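Local atomic coordinates of spore germination protein GerM (Bacillus subtilis subsp. subtilis str. 168, PDB entry 6GZB), a protein that is of unknown molecular function but affects both sporulation and germination. Residues R54-V65 with K138-Q149; K182-A190 with Y214-I222. All coordinates share one frame; numbering follows the deposited sequence.

From the N terminus the chain first lays down strand 51-60, and interaction 1 closes a long loop of 72 residues by setting helix 136-147 against that strand and the turn after it. After strand 163-164 the chain enters the loop containing residues 182-190. Interaction 2 closes a shorter loop, which includes strand 198-208, by laying 182-190 along strand 213-223. The two closures follow in series, neither nesting nor crossing. They nevertheless touch: Gln-141 OE1 accepts a probable hydrogen bond from Asn-186 N, and Asp-60 OD2 probably pairs with Tyr-214 OH; the first ties the helix to the loop 182-190, and the second links strand 51-60 to strand 213-223.

Interaction 1: residues R54-V65 with K138-Q149; sequences RELYLIDKNGYV and KIVQSVTWTLTQ
The side chain of Tyr-57 packs against helix 136-147, running along Thr-146 and Trp-145 from CB to OH. Tyr-57 CB sits 3.5 Å from Thr-146 OG1, which also lies at the edge of the ring. One face of the Tyr-57 ring carries Trp-145 CB, 3.5 Å from the centroid and almost on the normal, a CH-pi contact. At the tip, Tyr-57 OH reaches the edge of the indole, 3.6 Å from Trp-145 CE3, and donates to Glu-55 OE1 from above the carboxylate plane. The two rings themselves meet obliquely, with planes 57° apart.

The backbone of the strand is gripped by side chains of the helix and the residues after it. Gln-149 uses both ends of its amide on Glu-55: OE1 accepts from Glu-55 N at 2.9 Å, while NE2 donates to a lone pair of Glu-55 O at 2.7 Å and also bonds Thr-146 O. Ser-142 OG, anti to its own N (chi1 173°), reaches Tyr-57 O at 2.6 Å. Thr-146 OG1 accepts from Tyr-57 N and donates to Ser-142 O. Beyond them Lys-138 runs across Ile-59 CD1 and bends at its end to bring NZ within 2.8 Å of Gly-63 O, in the Asp-60 to Gly-63 turn. This is helix-on-strand packing within a GerMN domain, the two axes nearly antiparallel at 172°.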
loop_
_atom_site.group_PDB
_atom_site.type_symbol
_atom_site.label_atom_id
_atom_site.label_comp_id
_atom_site.label_asym_id
_atom_site.label_seq_id
_atom_site.Cartn_x
_atom_site.Cartn_y
_atom_site.Cartn_z
ATOM N N ARG A 54 -10.887 6.941 6.425
ATOM C CA ARG A 54 -10.033 5.861 6.907
ATOM C C ARG A 54 -9.634 4.930 5.758
ATOM O O ARG A 54 -10.445 4.624 4.893
ATOM C CB ARG A 54 -10.767 5.069 7.993
ATOM C CG ARG A 54 -9.856 4.243 8.873
ATOM C CD ARG A 54 -9.050 5.148 9.787
ATOM N NE ARG A 54 -9.889 5.718 10.835
ATOM C CZ ARG A 54 -9.528 6.727 11.619
ATOM N NH1 ARG A 54 -8.355 7.321 11.446
ATOM N NH2 ARG A 54 -10.342 7.142 12.577
ATOM N N GLU A 55 -8.395 4.453 5.775
ATOM C CA GLU A 55 -7.957 3.454 4.803
ATOM C C GLU A 55 -8.573 2.098 5.137
ATOM O O GLU A 55 -8.440 1.600 6.255
ATOM C CB GLU A 55 -6.428 3.349 4.772
ATOM C CG GLU A 55 -5.709 4.518 4.110
ATOM C CD GLU A 55 -4.182 4.359 4.117
ATOM O OE1 GLU A 55 -3.665 3.275 4.493
ATOM O OE2 GLU A 55 -3.495 5.312 3.706
ATOM N N LEU A 56 -9.286 1.525 4.175
ATOM C CA LEU A 56 -9.677 0.123 4.245
ATOM C C LEU A 56 -8.999 -0.635 3.116
ATOM O O LEU A 56 -9.126 -0.268 1.948
ATOM C CB LEU A 56 -11.192 -0.029 4.138
ATOM C CG LEU A 56 -12.033 0.746 5.148
ATOM C CD1 LEU A 56 -13.511 0.515 4.858
ATOM C CD2 LEU A 56 -11.694 0.336 6.573
ATOM N N TYR A 57 -8.290 -1.704 3.465
ATOM C CA TYR A 57 -7.588 -2.491 2.466
ATOM C C TYR A 57 -8.500 -3.590 1.935
ATOM O O TYR A 57 -8.623 -4.679 2.509
ATOM C CB TYR A 57 -6.255 -3.022 3.020
ATOM C CG TYR A 57 -5.184 -1.945 3.016
ATOM C CD1 TYR A 57 -5.195 -0.935 3.969
ATOM C CD2 TYR A 57 -4.326 -1.801 1.939
ATOM C CE1 TYR A 57 -4.294 0.118 3.913
ATOM C CE2 TYR A 57 -3.427 -0.752 1.875
ATOM C CZ TYR A 57 -3.428 0.216 2.856
ATOM O OH TYR A 57 -2.535 1.273 2.778
ATOM N N LEU A 58 -9.204 -3.244 0.864
ATOM C CA LEU A 58 -10.183 -4.131 0.260
ATOM C C LEU A 58 -9.538 -4.915 -0.875
ATOM O O LEU A 58 -8.361 -4.719 -1.189
ATOM C CB LEU A 58 -11.367 -3.307 -0.269
ATOM C CG LEU A 58 -12.039 -2.408 0.767
ATOM C CD1 LEU A 58 -13.093 -1.533 0.111
ATOM C CD2 LEU A 58 -12.648 -3.229 1.897
ATOM N N ILE A 59 -10.319 -5.792 -1.502
ATOM C CA ILE A 59 -9.833 -6.561 -2.635
ATOM C C ILE A 59 -10.500 -6.084 -3.920
ATOM O O ILE A 59 -11.716 -6.069 -4.021
ATOM C CB ILE A 59 -10.090 -8.059 -2.421
ATOM C CG1 ILE A 59 -9.397 -8.527 -1.130
ATOM C CG2 ILE A 59 -9.579 -8.857 -3.614
ATOM C CD1 ILE A 59 -9.869 -9.865 -0.619
ATOM N N ASP A 60 -9.702 -5.685 -4.900
ATOM C CA ASP A 60 -10.251 -5.197 -6.161
ATOM C C ASP A 60 -10.591 -6.348 -7.114
ATOM O O ASP A 60 -10.436 -7.524 -6.770
ATOM C CB ASP A 60 -9.329 -4.140 -6.802
ATOM C CG ASP A 60 -8.284 -4.721 -7.735
ATOM O OD1 ASP A 60 -8.044 -5.957 -7.740
ATOM O OD2 ASP A 60 -7.639 -3.891 -8.426
ATOM N N LYS A 61 -11.147 -6.014 -8.271
ATOM C CA LYS A 61 -11.785 -7.029 -9.103
ATOM C C LYS A 61 -10.770 -7.966 -9.724
ATOM O O LYS A 61 -11.127 -9.043 -10.196
ATOM C CB LYS A 61 -12.655 -6.400 -10.190
ATOM C CG LYS A 61 -11.914 -5.506 -11.160
ATOM C CD LYS A 61 -12.822 -5.124 -12.324
ATOM C CE LYS A 61 -12.844 -3.626 -12.569
ATOM N NZ LYS A 61 -11.511 -3.103 -12.966
ATOM N N ASN A 62 -9.498 -7.584 -9.689
ATOM C CA ASN A 62 -8.433 -8.431 -10.237
ATOM C C ASN A 62 -7.659 -9.174 -9.138
ATOM O O ASN A 62 -6.701 -9.895 -9.416
ATOM C CB ASN A 62 -7.484 -7.588 -11.086
ATOM C CG ASN A 62 -8.140 -7.099 -12.374
ATOM O OD1 ASN A 62 -7.942 -5.958 -12.796
ATOM N ND2 ASN A 62 -8.931 -7.963 -12.999
ATOM N N GLY A 63 -8.108 -9.038 -7.896
ATOM C CA GLY A 63 -7.521 -9.797 -6.793
ATOM C C GLY A 63 -6.511 -9.036 -5.937
ATOM O O GLY A 63 -5.989 -9.581 -4.964
ATOM N N TYR A 64 -6.257 -7.773 -6.261
ATOM C CA TYR A 64 -5.264 -6.991 -5.510
ATOM C C TYR A 64 -5.842 -6.485 -4.197
ATOM O O TYR A 64 -6.981 -6.016 -4.141
ATOM C CB TYR A 64 -4.752 -5.808 -6.326
ATOM C CG TYR A 64 -3.901 -6.203 -7.499
ATOM C CD1 TYR A 64 -2.535 -6.446 -7.353
ATOM C CD2 TYR A 64 -4.455 -6.315 -8.767
ATOM C CE1 TYR A 64 -1.752 -6.793 -8.444
ATOM C CE2 TYR A 64 -3.694 -6.706 -9.849
ATOM C CZ TYR A 64 -2.341 -6.930 -9.691
ATOM O OH TYR A 64 -1.597 -7.316 -10.788
ATOM N N VAL A 65 -5.034 -6.561 -3.143
ATOM C CA VAL A 65 -5.328 -5.860 -1.905
ATOM C C VAL A 65 -4.933 -4.402 -2.077
ATOM O O VAL A 65 -3.795 -4.100 -2.427
ATOM C CB VAL A 65 -4.569 -6.483 -0.715
ATOM C CG1 VAL A 65 -4.905 -5.763 0.580
ATOM C CG2 VAL A 65 -4.900 -7.960 -0.616
ATOM N N LYS A 138 -4.350 -12.603 1.176
ATOM C CA LYS A 138 -5.035 -11.319 1.068
ATOM C C LYS A 138 -5.546 -10.863 2.418
ATOM O O LYS A 138 -5.397 -9.700 2.789
ATOM C CB LYS A 138 -6.212 -11.420 0.091
ATOM C CG LYS A 138 -5.821 -11.792 -1.327
ATOM C CD LYS A 138 -7.040 -11.845 -2.240
ATOM C CE LYS A 138 -6.790 -12.738 -3.442
ATOM N NZ LYS A 138 -5.627 -12.299 -4.253
ATOM N N ILE A 139 -6.169 -11.786 3.148
ATOM C CA ILE A 139 -6.730 -11.470 4.453
ATOM C C ILE A 139 -5.651 -11.004 5.437
ATOM O O ILE A 139 -5.822 -9.998 6.126
ATOM C CB ILE A 139 -7.502 -12.678 5.012
ATOM C CG1 ILE A 139 -8.816 -12.836 4.250
ATOM C CG2 ILE A 139 -7.768 -12.525 6.503
ATOM C CD1 ILE A 139 -9.407 -14.225 4.343
ATOM N N VAL A 140 -4.531 -11.712 5.488
ATOM C CA VAL A 140 -3.434 -11.330 6.385
ATOM C C VAL A 140 -2.910 -9.935 6.044
ATOM O O VAL A 140 -2.688 -9.109 6.924
ATOM C CB VAL A 140 -2.255 -12.322 6.309
ATOM C CG1 VAL A 140 -1.132 -11.883 7.245
ATOM C CG2 VAL A 140 -2.712 -13.727 6.672
ATOM N N GLN A 141 -2.717 -9.676 4.758
ATOM C CA GLN A 141 -2.188 -8.393 4.310
ATOM C C GLN A 141 -3.179 -7.262 4.553
ATOM O O GLN A 141 -2.782 -6.174 4.983
ATOM C CB GLN A 141 -1.815 -8.460 2.833
ATOM C CG GLN A 141 -0.598 -9.325 2.560
ATOM C CD GLN A 141 -0.456 -9.722 1.109
ATOM O OE1 GLN A 141 -1.249 -9.310 0.255
ATOM N NE2 GLN A 141 0.570 -10.522 0.815
ATOM N N SER A 142 -4.461 -7.528 4.297
ATOM C CA SER A 142 -5.515 -6.543 4.529
ATOM C C SER A 142 -5.567 -6.092 5.987
ATOM O O SER A 142 -5.554 -4.901 6.296
ATOM C CB SER A 142 -6.873 -7.117 4.126
ATOM O OG SER A 142 -7.927 -6.237 4.485
ATOM N N VAL A 143 -5.631 -7.056 6.889
ATOM C CA VAL A 143 -5.669 -6.768 8.309
ATOM C C VAL A 143 -4.408 -6.018 8.737
ATOM O O VAL A 143 -4.480 -5.012 9.436
ATOM C CB VAL A 143 -5.811 -8.069 9.127
ATOM C CG1 VAL A 143 -5.585 -7.801 10.600
ATOM C CG2 VAL A 143 -7.179 -8.684 8.902
ATOM N N THR A 144 -3.263 -6.472 8.250
ATOM C CA THR A 144 -1.992 -5.878 8.627
ATOM C C THR A 144 -1.908 -4.428 8.174
ATOM O O THR A 144 -1.508 -3.552 8.936
ATOM C CB THR A 144 -0.803 -6.671 8.056
ATOM O OG1 THR A 144 -0.831 -8.010 8.570
ATOM C CG2 THR A 144 0.511 -6.018 8.461
ATOM N N TRP A 145 -2.273 -4.174 6.922
ATOM C CA TRP A 145 -2.113 -2.842 6.366
ATOM C C TRP A 145 -3.189 -1.903 6.893
ATOM O O TRP A 145 -2.931 -0.713 7.112
ATOM C CB TRP A 145 -2.116 -2.872 4.838
ATOM C CG TRP A 145 -0.804 -3.289 4.261
ATOM C CD1 TRP A 145 -0.202 -4.500 4.407
ATOM C CD2 TRP A 145 0.080 -2.494 3.474
ATOM N NE1 TRP A 145 1.017 -4.499 3.792
ATOM C CE2 TRP A 145 1.214 -3.287 3.193
ATOM C CE3 TRP A 145 0.029 -1.191 2.972
ATOM C CZ2 TRP A 145 2.299 -2.813 2.452
ATOM C CZ3 TRP A 145 1.112 -0.719 2.228
ATOM C CH2 TRP A 145 2.231 -1.524 1.986
ATOM N N THR A 146 -4.368 -2.446 7.173
ATOM C CA THR A 146 -5.431 -1.638 7.764
ATOM C C THR A 146 -5.080 -1.177 9.191
ATOM O O THR A 146 -5.235 0.002 9.531
ATOM C CB THR A 146 -6.783 -2.368 7.750
ATOM O OG1 THR A 146 -7.150 -2.673 6.399
ATOM C CG2 THR A 146 -7.865 -1.496 8.368
ATOM N N LEU A 147 -4.541 -2.086 9.998
ATOM C CA LEU A 147 -4.170 -1.757 11.372
ATOM C C LEU A 147 -2.991 -0.793 11.423
ATOM O O LEU A 147 -2.969 0.123 12.241
ATOM C CB LEU A 147 -3.838 -3.023 12.168
ATOM C CG LEU A 147 -5.051 -3.840 12.606
ATOM C CD1 LEU A 147 -4.622 -5.121 13.312
ATOM C CD2 LEU A 147 -5.939 -3.000 13.504
ATOM N N THR A 148 -2.021 -0.980 10.539
ATOM C CA THR A 148 -0.780 -0.214 10.609
ATOM C C THR A 148 -0.885 1.165 9.992
ATOM O O THR A 148 0.098 1.909 9.966
ATOM C CB THR A 148 0.406 -0.970 9.967
ATOM O OG1 THR A 148 0.053 -1.433 8.662
ATOM C CG2 THR A 148 0.795 -2.163 10.839
ATOM N N GLN A 149 -2.074 1.545 9.538
ATOM C CA GLN A 149 -2.272 2.931 9.113
ATOM C C GLN A 149 -2.215 3.886 10.311
ATOM O O GLN A 149 -1.977 5.070 10.151
ATOM C CB GLN A 149 -3.599 3.104 8.366
ATOM C CG GLN A 149 -4.821 3.193 9.262
ATOM C CD GLN A 149 -6.104 3.191 8.459
ATOM O OE1 GLN A 149 -6.495 4.219 7.918
ATOM N NE2 GLN A 149 -6.744 2.028 8.344
#

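Interaction 2: residues K182-A190 with Y214-I222; sequences KDGINLETA and YYVPVTKRI
Thr-219 O is held by two donors: Glu-188 N at 3.1 Å, in a nearly straight bond, and a water that also donates to Glu-188 O. The motif is a short parallel, strand-like pairing in which the loop between strands 163-164 and 198-208 runs beside strand 213-223 of the second GerMN domain. Thr-219 N supplies the other backbone bond, to Ile-185 O at 3.0 Å. Two residues, Asn-186 and Leu-187, separate the loop's acceptor from its donor, where a regular parallel ladder has one; the extra residue is accommodated by Asn-186 in a left-handed helical backbone conformation.

Thr-219 also works through its side chain. With OG1 beside the backbone N (chi1 -57°), the hydroxyl faces the loop and accepts from Ile-185 N at 2.8 Å. Gly-184, which has a positive phi, packs its CA close to Thr-219 OG1. Leu-187 lies alongside Thr-219, pointing the same way, with CD2 3.6 Å from Thr-219 CB. Two residues back along the strand, Ile-185 CG2 rests on the proline ring, 3.7 Å from Pro-217 CB, and Ile-185 also touches Gln-141 and Trp-145 of helix 136-147.

Glu-188 extends beyond CG across Val-218, its CG against the CG1 methyl of the valine, and sets its carboxylate over Lys-220 CE. The salt bridge between Glu-188 OE1 and Lys-220 NZ is long; that ammonium is also bound by Tyr-205 and Glu-236. A second water secures the carboxylate, donating to Glu-188 OE2 at 2.7 Å and accepting from Arg-221 N at 2.8 Å.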
loop_
_atom_site.group_PDB
_atom_site.type_symbol
_atom_site.label_atom_id
_atom_site.label_comp_id
_atom_site.label_asym_id
_atom_site.label_seq_id
_atom_site.Cartn_x
_atom_site.Cartn_y
_atom_site.Cartn_z
ATOM N N LYS A 182 6.249 -4.575 6.183
ATOM C CA LYS A 182 7.498 -5.035 5.583
ATOM C C LYS A 182 7.390 -6.481 5.118
ATOM O O LYS A 182 8.204 -6.945 4.324
ATOM C CB LYS A 182 8.667 -4.891 6.562
ATOM C CG LYS A 182 9.086 -3.453 6.809
ATOM C CD LYS A 182 10.086 -3.362 7.947
ATOM C CE LYS A 182 10.666 -1.961 8.053
ATOM N NZ LYS A 182 11.741 -1.897 9.078
ATOM N N ASP A 183 6.381 -7.188 5.603
ATOM C CA ASP A 183 6.078 -8.522 5.098
ATOM C C ASP A 183 5.415 -8.493 3.709
ATOM O O ASP A 183 5.185 -9.529 3.097
ATOM C CB ASP A 183 5.218 -9.255 6.115
ATOM C CG ASP A 183 5.985 -9.552 7.402
ATOM O OD1 ASP A 183 6.908 -10.387 7.335
ATOM O OD2 ASP A 183 5.728 -8.911 8.450
ATOM N N GLY A 184 5.199 -7.297 3.182
ATOM C CA GLY A 184 4.850 -7.138 1.771
ATOM C C GLY A 184 3.355 -7.173 1.533
ATOM O O GLY A 184 2.554 -7.319 2.466
ATOM N N ILE A 185 2.982 -7.041 0.266
ATOM C CA ILE A 185 1.584 -6.999 -0.131
ATOM C C ILE A 185 1.499 -7.307 -1.620
ATOM O O ILE A 185 2.380 -6.910 -2.380
ATOM C CB ILE A 185 0.960 -5.617 0.188
ATOM C CG1 ILE A 185 -0.535 -5.613 -0.113
ATOM C CG2 ILE A 185 1.655 -4.507 -0.579
ATOM C CD1 ILE A 185 -1.282 -4.498 0.596
ATOM N N ASN A 186 0.496 -8.090 -2.020
ATOM C CA ASN A 186 0.350 -8.487 -3.418
ATOM C C ASN A 186 1.670 -8.989 -3.999
ATOM O O ASN A 186 2.152 -8.473 -5.018
ATOM C CB ASN A 186 -0.146 -7.305 -4.260
ATOM C CG ASN A 186 -1.486 -6.784 -3.807
ATOM O OD1 ASN A 186 -1.695 -5.570 -3.699
ATOM N ND2 ASN A 186 -2.405 -7.690 -3.544
ATOM N N LEU A 187 2.275 -9.969 -3.342
ATOM C CA LEU A 187 3.622 -10.422 -3.717
ATOM C C LEU A 187 3.675 -10.882 -5.166
ATOM O O LEU A 187 2.883 -11.721 -5.570
ATOM C CB LEU A 187 4.064 -11.584 -2.812
ATOM C CG LEU A 187 4.011 -11.331 -1.301
ATOM C CD1 LEU A 187 4.420 -12.591 -0.546
ATOM C CD2 LEU A 187 4.884 -10.154 -0.882
ATOM N N GLU A 188 4.650 -10.390 -5.926
ATOM C CA GLU A 188 4.894 -10.911 -7.262
ATOM C C GLU A 188 5.516 -12.291 -7.165
ATOM O O GLU A 188 6.618 -12.436 -6.648
ATOM C CB GLU A 188 5.826 -9.990 -8.055
ATOM C CG GLU A 188 5.100 -8.897 -8.813
ATOM C CD GLU A 188 6.028 -8.078 -9.686
ATOM O OE1 GLU A 188 5.530 -7.171 -10.389
ATOM O OE2 GLU A 188 7.257 -8.299 -9.614
ATOM N N THR A 189 4.797 -13.298 -7.652
ATOM C CA THR A 189 5.247 -14.685 -7.558
ATOM C C THR A 189 5.354 -15.367 -8.920
ATOM O O THR A 189 5.572 -16.573 -8.990
ATOM C CB THR A 189 4.277 -15.524 -6.712
ATOM O OG1 THR A 189 2.946 -15.382 -7.232
ATOM C CG2 THR A 189 4.310 -15.082 -5.253
ATOM N N ALA A 190 5.180 -14.619 -10.005
ATOM C CA ALA A 190 5.298 -15.208 -11.335
ATOM C C ALA A 190 6.761 -15.499 -11.630
ATOM O O ALA A 190 7.632 -14.701 -11.310
ATOM C CB ALA A 190 4.723 -14.283 -12.389
ATOM N N TYR A 214 -6.680 4.376 -9.154
ATOM C CA TYR A 214 -6.210 4.144 -7.811
ATOM C C TYR A 214 -4.856 3.454 -7.831
ATOM O O TYR A 214 -4.397 2.997 -8.864
ATOM C CB TYR A 214 -7.234 3.336 -7.007
ATOM C CG TYR A 214 -7.638 2.013 -7.629
ATOM C CD1 TYR A 214 -6.973 0.848 -7.303
ATOM C CD2 TYR A 214 -8.757 1.915 -8.443
ATOM C CE1 TYR A 214 -7.338 -0.364 -7.855
ATOM C CE2 TYR A 214 -9.164 0.698 -8.962
ATOM C CZ TYR A 214 -8.450 -0.437 -8.668
ATOM O OH TYR A 214 -8.852 -1.657 -9.152
ATOM N N TYR A 215 -4.158 3.518 -6.712
ATOM C CA TYR A 215 -2.774 3.111 -6.668
ATOM C C TYR A 215 -2.643 1.808 -5.909
ATOM O O TYR A 215 -3.144 1.680 -4.798
ATOM C CB TYR A 215 -1.927 4.217 -6.043
ATOM C CG TYR A 215 -1.931 5.467 -6.900
ATOM C CD1 TYR A 215 -1.065 5.587 -7.980
ATOM C CD2 TYR A 215 -2.917 6.431 -6.744
ATOM C CE1 TYR A 215 -1.112 6.681 -8.815
ATOM C CE2 TYR A 215 -2.979 7.528 -7.584
ATOM C CZ TYR A 215 -2.085 7.633 -8.629
ATOM O OH TYR A 215 -2.117 8.730 -9.449
ATOM N N VAL A 216 -2.026 0.827 -6.560
ATOM C CA VAL A 216 -1.940 -0.526 -6.050
ATOM C C VAL A 216 -0.492 -0.869 -5.701
ATOM O O VAL A 216 0.407 -0.762 -6.546
ATOM C CB VAL A 216 -2.413 -1.532 -7.109
ATOM C CG1 VAL A 216 -2.297 -2.955 -6.580
ATOM C CG2 VAL A 216 -3.838 -1.215 -7.533
ATOM N N PRO A 217 -0.255 -1.242 -4.444
ATOM C CA PRO A 217 1.097 -1.559 -3.997
ATOM C C PRO A 217 1.426 -3.011 -4.320
ATOM O O PRO A 217 0.584 -3.887 -4.128
ATOM C CB PRO A 217 1.010 -1.352 -2.486
ATOM C CG PRO A 217 -0.396 -1.680 -2.143
ATOM C CD PRO A 217 -1.236 -1.332 -3.347
ATOM N N VAL A 218 2.612 -3.247 -4.864
ATOM C CA VAL A 218 3.050 -4.586 -5.230
ATOM C C VAL A 218 4.476 -4.780 -4.718
ATOM O O VAL A 218 5.357 -3.955 -4.969
ATOM C CB VAL A 218 3.031 -4.768 -6.762
ATOM C CG1 VAL A 218 3.679 -6.072 -7.158
ATOM C CG2 VAL A 218 1.603 -4.703 -7.288
ATOM N N THR A 219 4.703 -5.865 -3.988
ATOM C CA THR A 219 6.051 -6.188 -3.514
ATOM C C THR A 219 6.842 -6.920 -4.599
ATOM O O THR A 219 6.494 -8.025 -4.998
ATOM C CB THR A 219 6.004 -7.061 -2.258
ATOM O OG1 THR A 219 5.244 -6.397 -1.242
ATOM C CG2 THR A 219 7.408 -7.321 -1.745
ATOM N N LYS A 220 7.888 -6.273 -5.092
ATOM C CA LYS A 220 8.745 -6.848 -6.113
ATOM C C LYS A 220 10.029 -7.384 -5.485
ATOM O O LYS A 220 10.333 -7.085 -4.327
ATOM C CB LYS A 220 9.091 -5.777 -7.143
ATOM C CG LYS A 220 7.860 -5.092 -7.714
ATOM C CD LYS A 220 8.188 -4.357 -8.994
ATOM C CE LYS A 220 8.199 -5.311 -10.170
ATOM N NZ LYS A 220 7.996 -4.594 -11.456
ATOM N N ARG A 221 10.766 -8.185 -6.248
ATOM C CA ARG A 221 12.071 -8.668 -5.818
ATOM C C ARG A 221 13.151 -7.806 -6.449
ATOM O O ARG A 221 13.215 -7.683 -7.660
ATOM C CB ARG A 221 12.272 -10.131 -6.231
ATOM C CG ARG A 221 11.249 -11.113 -5.689
ATOM C CD ARG A 221 11.022 -10.979 -4.185
ATOM N NE ARG A 221 12.216 -11.248 -3.389
ATOM C CZ ARG A 221 12.205 -11.502 -2.081
ATOM N NH1 ARG A 221 11.061 -11.524 -1.412
ATOM N NH2 ARG A 221 13.345 -11.734 -1.437
ATOM N N ILE A 222 13.987 -7.195 -5.621
ATOM C CA ILE A 222 15.097 -6.386 -6.107
ATOM C C ILE A 222 16.423 -7.128 -5.873
ATOM O O ILE A 222 16.658 -7.662 -4.785
ATOM C CB ILE A 222 15.165 -5.044 -5.348
ATOM C CG1 ILE A 222 13.801 -4.350 -5.315
ATOM C CG2 ILE A 222 16.230 -4.142 -5.948
ATOM C CD1 ILE A 222 13.236 -4.018 -6.680
HETATM O O HOH W 1 7.813 -10.470 -4.829
HETATM O O HOH W 2 9.580 -9.079 -8.596
#